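Local coordinates for prophage pi2 protein 01, integrase (Lactococcus lactis, PDB 3LYS) that probably binds DNA as the core-binding domain of a phage-type tyrosine recombinase thought to act in DNA integration and recombination, at residues Val46-Ile51 / Ala81-Leu86; Arg58-Phe63 / Lys73-Arg78. The protein carries 1 engineered substitution. All blocks are in the same frame, centred on the assembly; numbering follows the deposited sequence.

Contact 1: Val46-Ile51 / Ala81-Leu86; sequences VLISEI and ASIQCL. Engineered in segment 81-86: C85 (natural residue Pro).
I48 on a loop faces I83 and L86 on a helix, and the backbones stay well apart, with CA of I48 and CA of I83 9.1 Å from each other. Only side chains bridge this gap, and no hydrogen bond crosses it. I48 and L86 reach toward each other tip to tip, and CG1 of I48 lies 3.6 Å from CD2 of L86. The CD1 methyl of I48 also meets that same leucine methyl, at 3.8 Å. CG1 of I48 stands opposite the backbone N about the first torsion (chi1 -172°), which sends the longer branch out to the helix. I83, one turn before L86, adds a looser touch, its CG1 4.3 Å from CD1 of I48. All three residues are buried. The loop joins helix 26-42 to helix 53-64 in the all-helical core-binding domain of a phage integrase. Its own chain is turned tightly: O of L47 accepts from N of E50 at 2.7 Å and from N of I51 at 3.3 Å. Beyond the two segments, I48 also packs on I4 and I8, and L86 packs on Y11 of helix 8-19.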
loop_
_atom_site.group_PDB
_atom_site.type_symbol
_atom_site.label_atom_id
_atom_site.label_comp_id
_atom_site.label_asym_id
_atom_site.label_seq_id
_atom_site.Cartn_x
_atom_site.Cartn_y
_atom_site.Cartn_z
ATOM N N VAL A 46 -3.020 2.843 11.372
ATOM C CA VAL A 46 -3.965 3.316 10.370
ATOM C C VAL A 46 -4.955 2.228 9.935
ATOM O O VAL A 46 -4.556 1.172 9.441
ATOM C CB VAL A 46 -3.209 3.838 9.133
ATOM C CG1 VAL A 46 -4.134 4.674 8.281
ATOM C CG2 VAL A 46 -1.988 4.631 9.571
ATOM N N LEU A 47 -6.246 2.480 10.137
ATOM C CA LEU A 47 -7.277 1.524 9.739
ATOM C C LEU A 47 -7.679 1.738 8.297
ATOM O O LEU A 47 -7.927 2.858 7.859
ATOM C CB LEU A 47 -8.522 1.644 10.608
ATOM C CG LEU A 47 -8.629 0.627 11.722
ATOM C CD1 LEU A 47 -7.466 0.797 12.675
ATOM C CD2 LEU A 47 -9.953 0.804 12.434
ATOM N N ILE A 48 -7.751 0.640 7.567
ATOM C CA ILE A 48 -8.102 0.671 6.163
ATOM C C ILE A 48 -9.367 1.519 5.899
ATOM O O ILE A 48 -9.475 2.207 4.873
ATOM C CB ILE A 48 -8.293 -0.767 5.675
ATOM C CG1 ILE A 48 -8.471 -0.799 4.163
ATOM C CG2 ILE A 48 -9.462 -1.396 6.397
ATOM C CD1 ILE A 48 -7.190 -0.590 3.408
ATOM N N SER A 49 -10.310 1.497 6.840
ATOM C CA SER A 49 -11.565 2.242 6.704
ATOM C C SER A 49 -11.447 3.724 7.037
ATOM O O SER A 49 -12.422 4.465 6.913
ATOM C CB SER A 49 -12.637 1.624 7.596
ATOM O OG SER A 49 -12.273 1.753 8.948
ATOM N N GLU A 50 -10.268 4.156 7.472
ATOM C CA GLU A 50 -10.055 5.562 7.820
ATOM C C GLU A 50 -9.240 6.253 6.734
ATOM O O GLU A 50 -9.273 7.471 6.599
ATOM C CB GLU A 50 -9.297 5.686 9.138
ATOM C CG GLU A 50 -9.992 5.157 10.386
ATOM C CD GLU A 50 -8.996 4.973 11.547
ATOM O OE1 GLU A 50 -8.181 5.894 11.795
ATOM O OE2 GLU A 50 -9.021 3.913 12.211
ATOM N N ILE A 51 -8.503 5.465 5.964
ATOM C CA ILE A 51 -7.684 6.001 4.895
ATOM C C ILE A 51 -8.541 6.749 3.875
ATOM O O ILE A 51 -9.601 6.266 3.474
ATOM C CB ILE A 51 -6.938 4.876 4.178
ATOM C CG1 ILE A 51 -6.251 3.986 5.209
ATOM C CG2 ILE A 51 -5.916 5.457 3.221
ATOM C CD1 ILE A 51 -5.686 2.731 4.624
ATOM N N ALA A 81 -2.413 -2.477 -5.497
ATOM C CA ALA A 81 -2.848 -3.816 -5.848
ATOM C C ALA A 81 -3.598 -4.495 -4.703
ATOM O O ALA A 81 -4.614 -5.155 -4.916
ATOM C CB ALA A 81 -1.655 -4.654 -6.253
ATOM N N SER A 82 -3.101 -4.343 -3.487
ATOM C CA SER A 82 -3.759 -4.975 -2.356
ATOM C C SER A 82 -5.128 -4.383 -2.088
ATOM O O SER A 82 -6.011 -5.055 -1.561
ATOM C CB SER A 82 -2.912 -4.837 -1.103
ATOM O OG SER A 82 -2.604 -3.481 -0.876
ATOM N N ILE A 83 -5.307 -3.114 -2.428
ATOM C CA ILE A 83 -6.599 -2.493 -2.193
ATOM C C ILE A 83 -7.632 -2.982 -3.220
ATOM O O ILE A 83 -8.824 -3.112 -2.909
ATOM C CB ILE A 83 -6.469 -0.961 -2.196
ATOM C CG1 ILE A 83 -6.138 -0.495 -0.788
ATOM C CG2 ILE A 83 -7.756 -0.320 -2.622
ATOM C CD1 ILE A 83 -4.822 -0.972 -0.297
ATOM N N GLN A 84 -7.155 -3.288 -4.425
ATOM C CA GLN A 84 -8.015 -3.781 -5.495
ATOM C C GLN A 84 -8.900 -4.943 -5.062
ATOM O O GLN A 84 -10.123 -4.852 -5.124
ATOM C CB GLN A 84 -7.176 -4.231 -6.684
ATOM C CG GLN A 84 -6.307 -3.152 -7.259
ATOM C CD GLN A 84 -7.097 -1.910 -7.624
ATOM O OE1 GLN A 84 -7.494 -1.131 -6.747
ATOM N NE2 GLN A 84 -7.337 -1.715 -8.922
ATOM N N CYS A 85 -8.282 -6.039 -4.636
ATOM C CA CYS A 85 -9.047 -7.197 -4.212
ATOM C C CYS A 85 -10.008 -6.746 -3.124
ATOM O O CYS A 85 -11.132 -7.231 -3.025
ATOM C CB CYS A 85 -8.123 -8.322 -3.694
ATOM S SG CYS A 85 -8.781 -10.039 -3.922
ATOM N N LEU A 86 -9.589 -5.786 -2.317
ATOM C CA LEU A 86 -10.458 -5.315 -1.251
ATOM C C LEU A 86 -11.707 -4.673 -1.845
ATOM O O LEU A 86 -12.801 -4.774 -1.288
ATOM C CB LEU A 86 -9.707 -4.323 -0.370
ATOM C CG LEU A 86 -10.057 -4.340 1.119
ATOM C CD1 LEU A 86 -10.053 -5.754 1.691
ATOM C CD2 LEU A 86 -9.031 -3.484 1.819
#

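Contact 2: Arg58-Phe63 / Lys73-Arg78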
loop_
_atom_site.group_PDB
_atom_site.type_symbol
_atom_site.label_atom_id
_atom_site.label_comp_id
_atom_site.label_asym_id
_atom_site.label_seq_id
_atom_site.Cartn_x
_atom_site.Cartn_y
_atom_site.Cartn_z
ATOM N N ARG A 58 -0.934 12.120 1.397
ATOM C CA ARG A 58 -0.076 12.721 2.400
ATOM C C ARG A 58 0.993 11.714 2.865
ATOM O O ARG A 58 2.162 12.061 2.956
ATOM C CB ARG A 58 -0.945 13.193 3.565
ATOM C CG ARG A 58 -0.305 14.218 4.478
ATOM C CD ARG A 58 -1.374 14.912 5.317
ATOM N NE ARG A 58 -2.325 15.677 4.514
ATOM C CZ ARG A 58 -3.643 15.504 4.443
ATOM N NH1 ARG A 58 -4.329 16.312 3.656
ATOM N NH2 ARG A 58 -4.275 14.551 5.122
ATOM N N ALA A 59 0.581 10.476 3.162
ATOM C CA ALA A 59 1.511 9.429 3.577
ATOM C C ALA A 59 2.517 9.264 2.441
ATOM O O ALA A 59 3.720 9.160 2.662
ATOM C CB ALA A 59 0.780 8.113 3.820
ATOM N N LEU A 60 2.013 9.258 1.215
ATOM C CA LEU A 60 2.857 9.110 0.055
ATOM C C LEU A 60 3.842 10.257 -0.054
ATOM O O LEU A 60 5.000 10.035 -0.392
ATOM C CB LEU A 60 1.999 9.031 -1.198
ATOM C CG LEU A 60 2.080 7.716 -1.980
ATOM C CD1 LEU A 60 1.729 6.546 -1.102
ATOM C CD2 LEU A 60 1.141 7.782 -3.155
ATOM N N ASN A 61 3.401 11.481 0.228
ATOM C CA ASN A 61 4.308 12.628 0.154
ATOM C C ASN A 61 5.423 12.489 1.185
ATOM O O ASN A 61 6.600 12.534 0.837
ATOM C CB ASN A 61 3.555 13.947 0.378
ATOM C CG ASN A 61 2.705 14.352 -0.823
ATOM O OD1 ASN A 61 3.207 14.586 -1.928
ATOM N ND2 ASN A 61 1.407 14.437 -0.604
ATOM N N LYS A 62 5.050 12.307 2.448
ATOM C CA LYS A 62 6.031 12.160 3.517
ATOM C C LYS A 62 7.096 11.144 3.093
ATOM O O LYS A 62 8.285 11.331 3.328
ATOM C CB LYS A 62 5.317 11.717 4.810
ATOM C CG LYS A 62 6.198 11.465 6.044
ATOM C CD LYS A 62 7.019 12.687 6.437
ATOM C CE LYS A 62 6.148 13.923 6.672
ATOM N NZ LYS A 62 6.955 15.164 6.895
ATOM N N PHE A 63 6.662 10.079 2.436
ATOM C CA PHE A 63 7.572 9.035 1.991
ATOM C C PHE A 63 8.524 9.532 0.903
ATOM O O PHE A 63 9.715 9.214 0.904
ATOM C CB PHE A 63 6.740 7.848 1.485
ATOM C CG PHE A 63 7.556 6.662 1.041
ATOM C CD1 PHE A 63 8.140 6.625 -0.233
ATOM C CD2 PHE A 63 7.745 5.582 1.894
ATOM C CE1 PHE A 63 8.900 5.526 -0.645
ATOM C CE2 PHE A 63 8.500 4.487 1.487
ATOM C CZ PHE A 63 9.081 4.461 0.211
ATOM N N LYS A 73 7.324 4.958 -6.044
ATOM C CA LYS A 73 6.385 4.392 -7.018
ATOM C C LYS A 73 6.063 2.943 -6.711
ATOM O O LYS A 73 4.901 2.537 -6.717
ATOM C CB LYS A 73 6.969 4.428 -8.422
ATOM C CG LYS A 73 6.033 3.863 -9.474
ATOM C CD LYS A 73 6.696 3.857 -10.835
ATOM C CE LYS A 73 5.661 3.963 -11.954
ATOM N NZ LYS A 73 4.938 5.281 -11.913
ATOM N N GLY A 74 7.123 2.165 -6.493
ATOM C CA GLY A 74 6.989 0.757 -6.174
ATOM C C GLY A 74 6.107 0.553 -4.960
ATOM O O GLY A 74 5.291 -0.366 -4.922
ATOM N N PHE A 75 6.269 1.411 -3.958
ATOM C CA PHE A 75 5.460 1.322 -2.750
ATOM C C PHE A 75 3.986 1.465 -3.116
ATOM O O PHE A 75 3.172 0.578 -2.856
ATOM C CB PHE A 75 5.839 2.436 -1.793
ATOM C CG PHE A 75 4.942 2.534 -0.609
ATOM C CD1 PHE A 75 4.871 1.509 0.304
ATOM C CD2 PHE A 75 4.169 3.663 -0.396
ATOM C CE1 PHE A 75 4.043 1.609 1.417
ATOM C CE2 PHE A 75 3.342 3.761 0.718
ATOM C CZ PHE A 75 3.279 2.742 1.619
ATOM N N HIS A 76 3.663 2.601 -3.727
ATOM C CA HIS A 76 2.301 2.908 -4.140
ATOM C C HIS A 76 1.691 1.756 -4.936
ATOM O O HIS A 76 0.730 1.112 -4.498
ATOM C CB HIS A 76 2.287 4.192 -4.975
ATOM C CG HIS A 76 0.983 4.450 -5.661
ATOM N ND1 HIS A 76 -0.194 4.630 -4.972
ATOM C CD2 HIS A 76 0.671 4.580 -6.974
ATOM C CE1 HIS A 76 -1.175 4.862 -5.826
ATOM N NE2 HIS A 76 -0.675 4.838 -7.048
ATOM N N THR A 77 2.254 1.488 -6.104
ATOM C CA THR A 77 1.747 0.416 -6.932
ATOM C C THR A 77 1.382 -0.849 -6.130
ATOM O O THR A 77 0.248 -1.320 -6.203
ATOM C CB THR A 77 2.757 0.091 -8.053
ATOM O OG1 THR A 77 2.490 -1.213 -8.578
ATOM C CG2 THR A 77 4.157 0.162 -7.529
ATOM N N ARG A 78 2.322 -1.377 -5.347
ATOM C CA ARG A 78 2.059 -2.575 -4.550
ATOM C C ARG A 78 0.891 -2.397 -3.573
ATOM O O ARG A 78 0.042 -3.272 -3.447
ATOM C CB ARG A 78 3.327 -3.014 -3.797
ATOM C CG ARG A 78 4.346 -3.753 -4.687
ATOM C CD ARG A 78 5.475 -4.414 -3.898
ATOM N NE ARG A 78 6.587 -3.515 -3.604
ATOM C CZ ARG A 78 7.370 -2.956 -4.525
ATOM N NH1 ARG A 78 8.363 -2.146 -4.166
ATOM N NH2 ARG A 78 7.156 -3.200 -5.810
#
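L60 and F63 of helix 53-64 pack against F75 and H76 of helix 69-88, where the two segments run nearly antiparallel, at 156° with their axes 10.9 Å apart. These consecutive helices form an antiparallel helical hairpin in the core-binding domain. The apolar contacts centre on L60, whose two methyls part ways. CD1 comes in at the edge of the F75 ring, near its plane, 3.7 Å from CE2 of F75. CD2 goes to the imidazole and lies 3.9 Å from ND1 of H76. The aromatic contact pairs F63 with F75. Their planes lie at 10° to each other, but the rings are slid apart and barely overlap, with ring centroids 5.1 Å apart. CZ of F63 also sits 4.3 Å from CB of F75. With CG of F75 anti to the backbone N (chi1 172°), the ring is carried toward helix 53-64, where L60 and F63 meet it. Outside the segments, F63 stacks with H67, and F75 touches T35, Y38 and L39 of helix 26-42. ND1 of H76 is hydrogen-bonded to OH of Y56, earlier on helix 53-64. The segments thus hold together by buried apolar and aromatic packing, with a polar link between the same helices beside it.

Both contacts use helix 69-88: contact 2 takes residues 73-78 and contact 1 residues 81-86, after a gap of two residues. Their centres are 14 Å apart, with the middle of the chain between them. Both segments of contact 2 fall between those of contact 1 in the sequence. The order is the 46-51 loop, then helix 53-64, then helix 69-88, which meets helix 53-64 first and the loop further on. Helix 69-88 thus packs at two places on the part of the chain between helix 26-42 and the end of helix 53-64. All four segments belong to the core-binding region, so both contacts help build the interior of this one helical domain.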